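Local coordinates for protein toxin PAU_02230 (PDB 6HV6) that is the PaTox toxin of Photorhabdus asymbiotica, a bacterial protein toxin whose modelled region joins a largely helical part to a six-stranded antiparallel sheet, at residues Tyr117-Pro120 with Gln121-Asn124; Lys153-Glu156 with Ser157-Ile161. The protein carries 1 engineered substitution. One frame throughout, in Å; residues are numbered along the deposited sequence.

How the contacts relate
Contacts 1 and 2 illustrate how a loop turn and a nearby stretch of helix, each held by local contacts, can be tied together by one lysine. Contact 1 lies in the loop between helices 101-115 and 130-138, about 34 Å from the centre of the chain; contact 2 lies on helix 144-176, about 18 Å from it. Their centres are about 17 Å apart, yet K153 at the start of contact 2 bridges the gap, its NZ hydrogen-bonded to Y117 O of contact 1 at 2.9 Å. The same ammonium group also bonds N126, while its neighbouring CE packs 3.6 Å from Y122 O. A 1,2-ethanediol molecule, probably from the crystallisation liquor, sits at contact 2.

Contact 1 of 2, residues Tyr117-Pro120 with Gln121-Asn124; sequences YNAP and QYDN
A119 and Y122 close the first of two overlapping backbone turns, with Y122 N bonded to A119 O at 2.9 Å. P120 and D123 close the second, where D123 N donates to P120 O, also over 2.9 Å. Each bond spans three residues, so the chain, still extended at A119, coils into a short 3-10 turn beginning at P120.

The methyl of A119 is the point on which the side chains of the next two residues converge. From Q121 comes the amide: CG is set between the backbone N and the carbonyl carbon (chi1 55°), and a further bend at chi2 folds the chain back until OE1 lies 3.4 Å from A119 CB. From Y122 comes the ring, which offers its edge rather than a face, the methyl lying in the ring plane with CD2 at 3.8 Å from A119 CB. The tyrosine side chain also packs on T145, T146 and V149 of helix 144-176.

D123 folds back against the backbone of P120. With CG beside its own backbone N (chi1 -78°), its carboxylate is carried close to the proline, and OD2 lies 3.5 Å from P120 CA. The other oxygen works through water. One molecule donates to D123 OD1 at 2.7 Å and to N118 O; a second donates to D123 OD1 at 2.9 Å and to A119 O at 2.8 Å. Two bonds thus grip OD1, and A119 O receives the second water as well as Y122 N, a pairing that links the aspartate to the carbonyls of N118 and A119, at the start of the turn.

Consecutive bonds from residue i+3 to residue i, entered through a proline, are characteristic of a short piece of 3-10 helix, two overlapping turns long, used here to bend the chain by roughly a right angle within a surface loop between helices.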
ATOM      1  N   TYR A 117      -6.195  -8.369  25.906  1.00 27.39           N
ATOM      2  CA  TYR A 117      -4.937  -9.086  25.919  1.00 24.68           C
ATOM      3  C   TYR A 117      -4.045  -8.676  27.076  1.00 24.34           C
ATOM      4  O   TYR A 117      -3.025  -9.327  27.297  1.00 26.20           O
ATOM      5  CB  TYR A 117      -4.189  -8.886  24.603  1.00 25.64           C
ATOM      6  CG  TYR A 117      -3.739  -7.469  24.346  1.00 26.96           C
ATOM      7  CD1 TYR A 117      -4.579  -6.557  23.708  1.00 31.52           C
ATOM      8  CD2 TYR A 117      -2.465  -7.047  24.700  1.00 25.02           C
ATOM      9  CE1 TYR A 117      -4.176  -5.270  23.459  1.00 31.18           C
ATOM     10  CE2 TYR A 117      -2.052  -5.747  24.453  1.00 32.00           C
ATOM     11  CZ  TYR A 117      -2.920  -4.870  23.828  1.00 36.29           C
ATOM     12  OH  TYR A 117      -2.537  -3.580  23.571  1.00 42.33           O
ATOM     13  N   ASN A 118      -4.396  -7.628  27.821  1.00 24.71           N
ATOM     14  CA  ASN A 118      -3.677  -7.321  29.049  1.00 26.77           C
ATOM     15  C   ASN A 118      -4.439  -7.744  30.293  1.00 30.23           C
ATOM     16  O   ASN A 118      -4.109  -7.293  31.396  1.00 28.94           O
ATOM     17  CB  ASN A 118      -3.333  -5.838  29.098  1.00 37.84           C
ATOM     18  CG  ASN A 118      -2.158  -5.505  28.214  1.00 36.98           C
ATOM     19  OD1 ASN A 118      -1.194  -6.273  28.125  1.00 39.30           O
ATOM     20  ND2 ASN A 118      -2.242  -4.381  27.526  1.00 44.11           N
ATOM     21  N   ALA A 119      -5.438  -8.612  30.144  1.00 30.46           N
ATOM     22  CA  ALA A 119      -6.068  -9.220  31.309  1.00 31.66           C
ATOM     23  C   ALA A 119      -4.989  -9.844  32.194  1.00 29.63           C
ATOM     24  O   ALA A 119      -4.172 -10.630  31.705  1.00 27.87           O
ATOM     25  CB  ALA A 119      -7.075 -10.291  30.889  1.00 30.06           C
ATOM     26  N   PRO A 120      -4.934  -9.489  33.483  1.00 26.65           N
ATOM     27  CA  PRO A 120      -3.819  -9.949  34.323  1.00 25.52           C
ATOM     28  C   PRO A 120      -3.715 -11.454  34.447  1.00 28.21           C
ATOM     29  O   PRO A 120      -2.622 -11.961  34.728  1.00 28.45           O
ATOM     30  CB  PRO A 120      -4.127  -9.300  35.683  1.00 29.07           C
ATOM     31  CG  PRO A 120      -4.852  -8.043  35.316  1.00 29.72           C
ATOM     32  CD  PRO A 120      -5.726  -8.436  34.152  1.00 31.26           C
ATOM     33  N   GLN A 121      -4.804 -12.192  34.265  1.00 26.95           N
ATOM     34  CA  GLN A 121      -4.625 -13.632  34.355  1.00 31.95           C
ATOM     35  C   GLN A 121      -3.753 -14.182  33.230  1.00 30.41           C
ATOM     36  O   GLN A 121      -3.472 -15.378  33.227  1.00 29.23           O
ATOM     37  CB  GLN A 121      -5.986 -14.339  34.386  1.00 40.77           C
ATOM     38  CG  GLN A 121      -6.909 -14.002  33.241  1.00 47.34           C
ATOM     39  CD  GLN A 121      -7.874 -12.873  33.554  1.00 54.79           C
ATOM     40  OE1 GLN A 121      -7.471 -11.762  33.915  1.00 45.40           O
ATOM     41  NE2 GLN A 121      -9.163 -13.151  33.403  1.00 64.16           N
ATOM     42  N   TYR A 122      -3.288 -13.353  32.293  1.00 28.79           N
ATOM     43  CA  TYR A 122      -2.341 -13.807  31.282  1.00 24.67           C
ATOM     44  C   TYR A 122      -0.968 -13.173  31.445  1.00 29.62           C
ATOM     45  O   TYR A 122      -0.149 -13.250  30.518  1.00 24.28           O
ATOM     46  CB  TYR A 122      -2.903 -13.539  29.893  1.00 24.78           C
ATOM     47  CG  TYR A 122      -4.220 -14.243  29.732  1.00 33.46           C
ATOM     48  CD1 TYR A 122      -4.264 -15.575  29.341  1.00 37.51           C
ATOM     49  CD2 TYR A 122      -5.410 -13.602  30.021  1.00 33.60           C
ATOM     50  CE1 TYR A 122      -5.465 -16.235  29.211  1.00 40.79           C
ATOM     51  CE2 TYR A 122      -6.627 -14.264  29.887  1.00 43.17           C
ATOM     52  CZ  TYR A 122      -6.638 -15.586  29.493  1.00 41.37           C
ATOM     53  OH  TYR A 122      -7.821 -16.264  29.350  1.00 51.42           O
ATOM     54  N   ASP A 123      -0.699 -12.571  32.611  1.00 26.75           N
ATOM     55  CA  ASP A 123       0.554 -11.862  32.827  1.00 25.54           C
ATOM     56  C   ASP A 123       1.757 -12.771  32.634  1.00 26.22           C
ATOM     57  O   ASP A 123       2.855 -12.290  32.341  1.00 24.82           O
ATOM     58  CB  ASP A 123       0.599 -11.281  34.234  1.00 24.14           C
ATOM     59  CG  ASP A 123      -0.224 -10.009  34.378  1.00 23.38           C
ATOM     60  OD1 ASP A 123      -0.543  -9.355  33.363  1.00 25.24           O
ATOM     61  OD2 ASP A 123      -0.527  -9.667  35.523  1.00 25.00           O
ATOM     62  N   ASN A 124       1.581 -14.077  32.828  1.00 26.16           N
ATOM     63  CA  ASN A 124       2.708 -14.987  32.658  1.00 30.78           C
ATOM     64  C   ASN A 124       3.255 -14.959  31.238  1.00 33.34           C
ATOM     65  O   ASN A 124       4.407 -15.348  31.021  1.00 33.76           O
ATOM     66  CB  ASN A 124       2.289 -16.411  33.020  1.00 35.80           C
ATOM     67  CG  ASN A 124       1.433 -17.049  31.943  1.00 42.95           C
ATOM     68  OD1 ASN A 124       0.244 -16.767  31.832  1.00 41.93           O
ATOM     69  ND2 ASN A 124       2.046 -17.901  31.126  1.00 51.27           N
TER
HETATM   70  O   HOH W   1      -1.845  -6.994  32.879  1.00 29.85           O
HETATM   71  O   HOH W   2      -1.665  -9.915  30.792  1.00 22.28           O

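Contact 2 of 2, residues Lys153-Glu156 with Ser157-Ile161; sequences KMNE and SIKDI. With EDO (1,2-ethanediol), chain C.
M154 and I158 meet one helical turn apart, joined by a backbone bond from I158 N to M154 O of 2.9 Å. I158 holds CG1 beside its own backbone N and then runs extended (chi2 174°), which sends CD1 back along the helix to 3.9 Å from M154 CB.

On another flank K159 packs with its aliphatic part. Its CD approaches N155 ND2 at 3.6 Å, while a bend at chi3 (73°) turns the end of the chain alongside E156. That glutamate, itself bent at chi2, lies beside the lysine and points the same way; OE1 is 3.9 Å from K159 CE but 5.3 Å from K159 NZ, so the opposite charges are close without making a salt bridge.

In the preceding turn a water spans K153 O and S157 N, which do not bond directly: it donates to K153 O at 2.8 Å and accepts from S157 N at 3.0 Å. S157 OG hydrogen-bonds O2 of a bound 1,2-ethanediol at 2.9 Å; the diol's other hydroxyl is modelled doubtfully close to D160.

Beyond these residues, M154 is wedged between helices 80-93 and 130-138, touching M86 on the first and L130, K133 and I134 on the second, while I158 packs on M86 and Q87 and I161 on F83 of helix 80-93.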
ATOM      1  N   LYS A 153      -1.045  -9.655  22.398  1.00 22.08           N
ATOM      2  CA  LYS A 153       0.259  -9.285  22.950  1.00 21.56           C
ATOM      3  C   LYS A 153       1.341  -9.214  21.879  1.00 29.49           C
ATOM      4  O   LYS A 153       2.306  -8.451  22.027  1.00 29.03           O
ATOM      5  CB  LYS A 153       0.668 -10.282  24.046  1.00 20.82           C
ATOM      6  CG  LYS A 153      -0.164 -10.164  25.345  1.00 21.64           C
ATOM      7  CD  LYS A 153       0.328 -11.161  26.431  1.00 20.26           C
ATOM      8  CE  LYS A 153      -0.494 -11.008  27.710  1.00 22.50           C
ATOM      9  NZ  LYS A 153      -0.361  -9.661  28.357  1.00 20.21           N
ATOM     10  N   MET A 154       1.212 -10.002  20.811  1.00 24.10           N
ATOM     11  CA  MET A 154       2.166 -10.020  19.707  1.00 26.74           C
ATOM     12  C   MET A 154       1.866  -8.998  18.616  1.00 30.65           C
ATOM     13  O   MET A 154       2.639  -8.900  17.657  1.00 30.33           O
ATOM     14  CB  MET A 154       2.200 -11.407  19.066  1.00 25.70           C
ATOM     15  CG  MET A 154       2.899 -12.461  19.941  1.00 28.64           C
ATOM     16  SD  MET A 154       3.000 -14.015  19.039  1.00 31.02           S
ATOM     17  CE  MET A 154       1.403 -14.745  19.349  1.00 32.89           C
ATOM     18  N   ASN A 155       0.769  -8.247  18.731  1.00 27.94           N
ATOM     19  CA  ASN A 155       0.283  -7.481  17.585  1.00 30.88           C
ATOM     20  C   ASN A 155       1.311  -6.472  17.076  1.00 31.03           C
ATOM     21  O   ASN A 155       1.484  -6.305  15.861  1.00 29.22           O
ATOM     22  CB  ASN A 155      -1.025  -6.779  17.938  1.00 29.69           C
ATOM     23  CG  ASN A 155      -1.714  -6.225  16.702  1.00 42.19           C
ATOM     24  OD1 ASN A 155      -2.077  -6.972  15.796  1.00 42.62           O
ATOM     25  ND2 ASN A 155      -1.873  -4.914  16.652  1.00 44.16           N
ATOM     26  N   GLU A 156       1.996  -5.776  17.974  1.00 34.64           N
ATOM     27  CA  GLU A 156       2.981  -4.807  17.507  1.00 35.00           C
ATOM     28  C   GLU A 156       4.162  -5.505  16.845  1.00 36.43           C
ATOM     29  O   GLU A 156       4.676  -5.033  15.827  1.00 34.24           O
ATOM     30  CB  GLU A 156       3.449  -3.925  18.666  1.00 44.26           C
ATOM     31  CG  GLU A 156       2.377  -2.949  19.167  1.00 55.17           C
ATOM     32  CD  GLU A 156       1.736  -2.131  18.047  1.00 59.21           C
ATOM     33  OE1 GLU A 156       2.466  -1.609  17.185  1.00 65.23           O
ATOM     34  OE2 GLU A 156       0.491  -2.021  18.020  1.00 64.94           O
ATOM     35  N   SER A 157       4.607  -6.635  17.408  1.00 34.72           N
ATOM     36  CA  SER A 157       5.695  -7.383  16.781  1.00 31.63           C
ATOM     37  C   SER A 157       5.301  -7.872  15.398  1.00 34.17           C
ATOM     38  O   SER A 157       6.097  -7.795  14.453  1.00 32.83           O
ATOM     39  CB  SER A 157       6.102  -8.556  17.664  1.00 30.72           C
ATOM     40  OG  SER A 157       6.721  -8.060  18.822  1.00 35.94           O
ATOM     41  N   ILE A 158       4.075  -8.369  15.253  1.00 25.88           N
ATOM     42  CA  ILE A 158       3.643  -8.865  13.953  1.00 27.26           C
ATOM     43  C   ILE A 158       3.592  -7.728  12.940  1.00 34.24           C
ATOM     44  O   ILE A 158       3.996  -7.887  11.778  1.00 31.57           O
ATOM     45  CB  ILE A 158       2.290  -9.579  14.090  1.00 29.25           C
ATOM     46  CG1 ILE A 158       2.474 -10.849  14.929  1.00 30.35           C
ATOM     47  CG2 ILE A 158       1.712  -9.891  12.712  1.00 31.19           C
ATOM     48  CD1 ILE A 158       1.191 -11.549  15.259  1.00 33.09           C
ATOM     49  N   LYS A 159       3.115  -6.555  13.371  1.00 30.17           N
ATOM     50  CA  LYS A 159       3.121  -5.380  12.502  1.00 27.72           C
ATOM     51  C   LYS A 159       4.543  -5.004  12.086  1.00 32.87           C
ATOM     52  O   LYS A 159       4.788  -4.667  10.923  1.00 27.37           O
ATOM     53  CB  LYS A 159       2.433  -4.209  13.204  1.00 31.84           C
ATOM     54  CG  LYS A 159       0.911  -4.285  13.175  1.00 42.04           C
ATOM     55  CD  LYS A 159       0.272  -3.385  14.232  1.00 47.29           C
ATOM     56  CE  LYS A 159       0.381  -1.925  13.868  1.00 54.00           C
ATOM     57  NZ  LYS A 159      -0.587  -1.528  12.795  1.00 63.88           N
ATOM     58  N   ASP A 160       5.497  -5.067  13.016  1.00 30.31           N
ATOM     59  CA  ASP A 160       6.885  -4.771  12.660  1.00 32.49           C
ATOM     60  C   ASP A 160       7.434  -5.794  11.667  1.00 29.46           C
ATOM     61  O   ASP A 160       8.170  -5.437  10.739  1.00 31.06           O
ATOM     62  CB  ASP A 160       7.763  -4.736  13.909  1.00 37.73           C
ATOM     63  CG  ASP A 160       7.601  -3.455  14.710  1.00 50.33           C
ATOM     64  OD1 ASP A 160       7.010  -2.478  14.199  1.00 46.70           O
ATOM     65  OD2 ASP A 160       8.070  -3.431  15.870  1.00 53.17           O
ATOM     66  N   ILE A 161       7.102  -7.069  11.857  1.00 29.85           N
ATOM     67  CA  ILE A 161       7.541  -8.101  10.922  1.00 30.14           C
ATOM     68  C   ILE A 161       6.979  -7.822   9.532  1.00 31.37           C
ATOM     69  O   ILE A 161       7.709  -7.820   8.532  1.00 30.22           O
ATOM     70  CB  ILE A 161       7.135  -9.487  11.452  1.00 29.44           C
ATOM     71  CG1 ILE A 161       8.020  -9.856  12.650  1.00 29.36           C
ATOM     72  CG2 ILE A 161       7.183 -10.554  10.357  1.00 28.33           C
ATOM     73  CD1 ILE A 161       7.639 -11.139  13.302  1.00 31.93           C
TER
HETATM   74  C1  EDO C2202       8.796  -5.832  17.633  0.92 70.78           C
HETATM   75  O1  EDO C2202       9.038  -4.436  17.832  0.92 76.23           O
HETATM   76  C2  EDO C2202       9.965  -6.650  18.163  0.92 68.23           C
HETATM   77  O2  EDO C2202       9.572  -8.026  18.227  0.92 62.00           O
HETATM   78  O   HOH W   3       3.914  -7.046  20.266  1.00 33.10           O